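Local coordinates for glutathione S-transferase-3 (Necator americanus, PDB 3W8S), which probably catalyses the conjugation of reduced glutathione to electrophilic substrates, at residues 160-165 with 199-204; 20-23 with 28-31. All coordinates share one frame; numbering follows the deposited sequence.

Interaction 2 comes first along the chain and lies in the thioredoxin-like N-terminal domain, where helix 16-25 packs against the chain as it enters strand 30-34. Interaction 1 follows in the helical C-terminal domain and joins helix 155-170 to the tail that leaves helix 192-200. Their centres are about 14 Å apart, and helix 16-25 connects them: Phe22 faces its own domain's sheet, whereas Gln20 turns to the other domain and its NE2 probably donates to Glu162 OE1, 2.9 Å away. One short helix thus belongs to the N-terminal beta-alpha-beta unit and also to the interface between the two domains.

Interaction 1 (160-165 with 199-204); sequences LAECAS and ETRPET. With SO4 (sulfate ion), chain C.
The backbones of Glu162, in the middle of helix 155-170, and Arg201, the first residue to leave helical geometry after helix 192-200, stay far apart; the nearest CA atoms of the two segments, those of Glu162 and Glu199, are 13.4 Å from each other. Two long side chains coming from opposite directions bridge that gap. Arg201 runs extended from CG to NE and offers NH1 to Glu162 OE2, a salt bridge of 2.9 Å with an N-H...O angle of 157°. The oxygen lies near the guanidinium plane and takes the bond on its syn side, somewhat out of the carboxylate plane; the two flat groups stand almost perpendicular, 83° apart. Glu162 leaves its helix with CG anti to the backbone N (chi1 176°) and then bends at chi2, which brings the carboxylate round to the arginine although the CB bond does not aim there.

A sulfate ion, probably from the crystallisation liquor, takes another edge of the guanidinium. Arg201 NE donates to sulfate O1 at 2.8 Å, and Arg201 NH2 to sulfate O3 at 2.9 Å; Lys169 NZ also binds the ion.

Glu16 pairs with Arg201 NH1 and Glu166 with NH2, while Glu162 OE1 forms a salt bridge with Arg189. Since Glu16 sits on helix 16-25, this buried network ties the C-terminal tail both to the helical domain and to the thioredoxin-like one. In this crystal all three guanidinium nitrogens are bonded, NE to the sulfate, while protein carboxylates hold NH1 and NH2. The three glutamates should offset the buried positive charge, and the pairing of Glu162 with two arginines would be expected to stabilise its carboxylate as the anion despite burial.

Interaction 2 (20-23 with 28-31); sequences QIFV and EYED
In the beta-alpha-beta unit that opens the thioredoxin-like domain, Phe22 of helix 16-25 meets Tyr29 just as the chain turns into strand 30-34. Their rings form an offset stack, with centroids 4.5 Å apart and planes only 15° from parallel. The overlap is partial: Tyr29 CG sits over one face of the phenylalanine ring, displaced toward its rim, and Phe22 CD2 likewise lies over one face of the tyrosine. The shift carries Tyr29 CB almost exactly above the centre of the Phe22 ring, a CH-pi contact of 4.0 Å from CB to the centroid. At the other end of the overlap, Phe22 CB rests against Tyr29 CD1 at 3.6 Å, so each ring is met by the partner's CB as well as by its aromatic carbons.

The unit runs from strand 4-9 through helix 16-25 to strand 30-34, which lies parallel to strand 4-9 at one side of the sheet within the chain, and the stack joins the helix to the chain just where it enters the second of these strands, close to the connecting turn. Tyr29 CG lies between the backbone N and the carbonyl carbon (chi1 70°), which lays the ring face to face with that of Phe22 while CB stays over its centre.

Other side chains pack on the pair. Tyr4 of strand 4-9 touches both side chains, its ring meeting that of Phe22 at about 55°, and Val71 and Phe75 of helix 64-75 also pack on Phe22. The bound glutathione is some distance off, about 14 Å from the Phe22 side chain.

Interaction 1 (160-165 with 199-204)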
loop_
_atom_site.group_PDB
_atom_site.type_symbol
_atom_site.label_atom_id
_atom_site.label_comp_id
_atom_site.label_asym_id
_atom_site.label_seq_id
_atom_site.Cartn_x
_atom_site.Cartn_y
_atom_site.Cartn_z
ATOM N N LEU A 160 5.098 11.444 -7.311
ATOM C CA LEU A 160 4.851 12.809 -6.833
ATOM C C LEU A 160 4.850 13.774 -8.010
ATOM O O LEU A 160 3.891 14.529 -8.173
ATOM C CB LEU A 160 5.923 13.236 -5.788
ATOM C CG LEU A 160 5.914 14.708 -5.352
ATOM C CD1 LEU A 160 4.558 15.116 -4.712
ATOM C CD2 LEU A 160 7.082 15.042 -4.450
ATOM N N ALA A 161 5.880 13.723 -8.877
ATOM C CA ALA A 161 5.960 14.660 -10.025
ATOM C C ALA A 161 4.777 14.515 -10.982
ATOM O O ALA A 161 4.259 15.491 -11.533
ATOM C CB ALA A 161 7.278 14.409 -10.787
ATOM N N GLU A 162 4.360 13.287 -11.248
ATOM C CA GLU A 162 3.269 13.060 -12.203
ATOM C C GLU A 162 1.930 13.635 -11.639
ATOM O O GLU A 162 1.170 14.330 -12.318
ATOM C CB GLU A 162 3.138 11.554 -12.508
ATOM C CG GLU A 162 1.950 11.258 -13.422
ATOM C CD GLU A 162 2.213 11.585 -14.920
ATOM O OE1 GLU A 162 3.361 11.889 -15.314
ATOM O OE2 GLU A 162 1.244 11.533 -15.700
ATOM N N CYS A 163 1.668 13.337 -10.393
ATOM C CA CYS A 163 0.469 13.787 -9.780
ATOM C C CYS A 163 0.507 15.309 -9.620
ATOM O O CYS A 163 -0.433 15.977 -9.987
ATOM C CB CYS A 163 0.335 13.046 -8.461
ATOM S SG CYS A 163 0.171 14.088 -6.996
ATOM N N ALA A 164 1.608 15.880 -9.159
ATOM C CA ALA A 164 1.698 17.372 -9.075
ATOM C C ALA A 164 1.534 18.000 -10.515
ATOM O O ALA A 164 0.716 18.922 -10.708
ATOM C CB ALA A 164 3.043 17.794 -8.427
ATOM N N SER A 165 2.241 17.463 -11.534
ATOM C CA SER A 165 2.174 18.083 -12.864
ATOM C C SER A 165 0.793 17.961 -13.470
ATOM O O SER A 165 0.304 18.900 -14.093
ATOM C CB SER A 165 3.246 17.537 -13.804
ATOM O OG SER A 165 4.496 17.781 -13.166
ATOM N N GLU A 199 5.435 13.455 -24.119
ATOM C CA GLU A 199 4.984 13.949 -25.446
ATOM C C GLU A 199 4.358 12.837 -26.294
ATOM O O GLU A 199 3.416 13.070 -27.013
ATOM C CB GLU A 199 6.182 14.460 -26.251
ATOM C CG GLU A 199 6.945 15.529 -25.483
ATOM C CD GLU A 199 8.330 15.837 -26.065
ATOM O OE1 GLU A 199 8.738 15.190 -27.087
ATOM O OE2 GLU A 199 8.990 16.753 -25.501
ATOM N N THR A 200 4.868 11.626 -26.190
ATOM C CA THR A 200 4.486 10.612 -27.174
ATOM C C THR A 200 3.289 9.740 -26.732
ATOM O O THR A 200 2.641 9.093 -27.580
ATOM C CB THR A 200 5.707 9.694 -27.425
ATOM O OG1 THR A 200 6.841 10.536 -27.701
ATOM C CG2 THR A 200 5.484 8.848 -28.596
ATOM N N ARG A 201 3.056 9.631 -25.407
ATOM C CA ARG A 201 2.041 8.705 -24.886
ATOM C C ARG A 201 0.615 9.066 -25.411
ATOM O O ARG A 201 0.386 10.173 -25.787
ATOM C CB ARG A 201 2.068 8.740 -23.325
ATOM C CG ARG A 201 1.552 10.096 -22.773
ATOM C CD ARG A 201 1.803 10.169 -21.259
ATOM N NE ARG A 201 1.438 11.441 -20.655
ATOM C CZ ARG A 201 1.505 11.721 -19.348
ATOM N NH1 ARG A 201 1.927 10.831 -18.409
ATOM N NH2 ARG A 201 1.127 12.904 -18.992
ATOM N N PRO A 202 -0.340 8.133 -25.373
ATOM C CA PRO A 202 -1.681 8.412 -25.806
ATOM C C PRO A 202 -2.265 9.504 -24.929
ATOM O O PRO A 202 -1.985 9.569 -23.692
ATOM C CB PRO A 202 -2.436 7.107 -25.501
ATOM C CG PRO A 202 -1.399 6.058 -25.570
ATOM C CD PRO A 202 -0.125 6.688 -25.102
ATOM N N GLU A 203 -3.059 10.363 -25.545
ATOM C CA GLU A 203 -3.511 11.530 -24.854
ATOM C C GLU A 203 -4.882 11.133 -24.320
ATOM O O GLU A 203 -5.770 10.881 -25.102
ATOM C CB GLU A 203 -3.541 12.702 -25.826
ATOM C CG GLU A 203 -4.145 14.004 -25.278
ATOM C CD GLU A 203 -4.286 15.077 -26.380
ATOM O OE1 GLU A 203 -3.795 14.885 -27.508
ATOM O OE2 GLU A 203 -4.863 16.138 -26.119
ATOM N N THR A 204 -5.019 10.969 -23.001
ATOM C CA THR A 204 -6.324 10.544 -22.419
ATOM C C THR A 204 -6.732 11.506 -21.308
ATOM O O THR A 204 -5.905 12.159 -20.740
ATOM C CB THR A 204 -6.239 9.122 -21.777
ATOM O OG1 THR A 204 -5.138 9.139 -20.851
ATOM C CG2 THR A 204 -5.967 8.041 -22.880
HETATM S S SO4 C . -0.575 14.429 -22.067
HETATM O O1 SO4 C . -0.050 13.093 -22.409
HETATM O O2 SO4 C . -2.039 14.333 -21.998
HETATM O O3 SO4 C . -0.038 14.941 -20.747
HETATM O O4 SO4 C . -0.211 15.359 -23.152
#

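Interaction 2 (20-23 with 28-31)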
loop_
_atom_site.group_PDB
_atom_site.type_symbol
_atom_site.label_atom_id
_atom_site.label_comp_id
_atom_site.label_asym_id
_atom_site.label_seq_id
_atom_site.Cartn_x
_atom_site.Cartn_y
_atom_site.Cartn_z
ATOM N N GLN A 20 6.219 4.477 -16.919
ATOM C CA GLN A 20 7.392 5.379 -16.878
ATOM C C GLN A 20 8.664 4.675 -16.375
ATOM O O GLN A 20 9.790 5.051 -16.790
ATOM C CB GLN A 20 7.113 6.607 -16.025
ATOM C CG GLN A 20 5.961 7.401 -16.608
ATOM C CD GLN A 20 5.654 8.660 -15.840
ATOM O OE1 GLN A 20 6.357 8.965 -14.877
ATOM N NE2 GLN A 20 4.627 9.448 -16.301
ATOM N N ILE A 21 8.516 3.699 -15.473
ATOM C CA ILE A 21 9.677 2.885 -15.059
ATOM C C ILE A 21 10.261 2.065 -16.234
ATOM O O ILE A 21 11.490 2.080 -16.455
ATOM C CB ILE A 21 9.397 1.986 -13.862
ATOM C CG1 ILE A 21 9.054 2.858 -12.617
ATOM C CG2 ILE A 21 10.625 1.113 -13.557
ATOM C CD1 ILE A 21 8.190 2.088 -11.596
ATOM N N PHE A 22 9.390 1.449 -17.009
ATOM C CA PHE A 22 9.825 0.761 -18.267
ATOM C C PHE A 22 10.490 1.770 -19.190
ATOM O O PHE A 22 11.557 1.477 -19.747
ATOM C CB PHE A 22 8.652 0.104 -19.001
ATOM C CG PHE A 22 8.203 -1.180 -18.392
ATOM C CD1 PHE A 22 9.078 -2.262 -18.287
ATOM C CD2 PHE A 22 6.889 -1.348 -17.966
ATOM C CE1 PHE A 22 8.664 -3.466 -17.674
ATOM C CE2 PHE A 22 6.467 -2.556 -17.381
ATOM C CZ PHE A 22 7.343 -3.643 -17.273
ATOM N N VAL A 23 9.889 2.951 -19.328
ATOM C CA VAL A 23 10.483 4.019 -20.180
ATOM C C VAL A 23 11.926 4.367 -19.762
ATOM O O VAL A 23 12.890 4.300 -20.595
ATOM C CB VAL A 23 9.592 5.272 -20.268
ATOM C CG1 VAL A 23 10.370 6.439 -20.879
ATOM C CG2 VAL A 23 8.353 4.961 -21.090
ATOM N N GLU A 28 11.341 -2.815 -23.316
ATOM C CA GLU A 28 10.124 -2.892 -24.087
ATOM C C GLU A 28 9.080 -3.770 -23.354
ATOM O O GLU A 28 9.417 -4.739 -22.655
ATOM C CB GLU A 28 10.418 -3.459 -25.504
ATOM C CG GLU A 28 10.911 -4.863 -25.421
ATOM C CD GLU A 28 11.092 -5.527 -26.796
ATOM O OE1 GLU A 28 11.555 -4.866 -27.753
ATOM O OE2 GLU A 28 10.786 -6.731 -26.897
ATOM N N TYR A 29 7.809 -3.416 -23.527
ATOM C CA TYR A 29 6.725 -4.193 -22.891
ATOM C C TYR A 29 5.499 -3.993 -23.743
ATOM O O TYR A 29 5.426 -2.986 -24.460
ATOM C CB TYR A 29 6.477 -3.693 -21.421
ATOM C CG TYR A 29 5.856 -2.335 -21.362
ATOM C CD1 TYR A 29 6.647 -1.201 -21.635
ATOM C CD2 TYR A 29 4.465 -2.161 -21.085
ATOM C CE1 TYR A 29 6.105 0.099 -21.641
ATOM C CE2 TYR A 29 3.922 -0.896 -21.075
ATOM C CZ TYR A 29 4.719 0.220 -21.368
ATOM O OH TYR A 29 4.192 1.498 -21.348
ATOM N N GLU A 30 4.526 -4.912 -23.684
ATOM C CA GLU A 30 3.248 -4.688 -24.352
ATOM C C GLU A 30 2.343 -3.829 -23.456
ATOM O O GLU A 30 1.993 -4.269 -22.323
ATOM C CB GLU A 30 2.492 -6.010 -24.646
ATOM C CG GLU A 30 3.130 -6.894 -25.736
ATOM C CD GLU A 30 2.448 -8.295 -25.846
ATOM O OE1 GLU A 30 1.452 -8.651 -25.152
ATOM O OE2 GLU A 30 2.861 -9.068 -26.697
ATOM N N ASP A 31 1.976 -2.651 -23.940
ATOM C CA ASP A 31 1.137 -1.741 -23.186
ATOM C C ASP A 31 -0.319 -2.004 -23.601
ATOM O O ASP A 31 -0.782 -1.380 -24.539
ATOM C CB ASP A 31 1.470 -0.306 -23.566
ATOM C CG ASP A 31 0.939 0.717 -22.563
ATOM O OD1 ASP A 31 0.549 0.365 -21.388
ATOM O OD2 ASP A 31 0.859 1.911 -22.965
#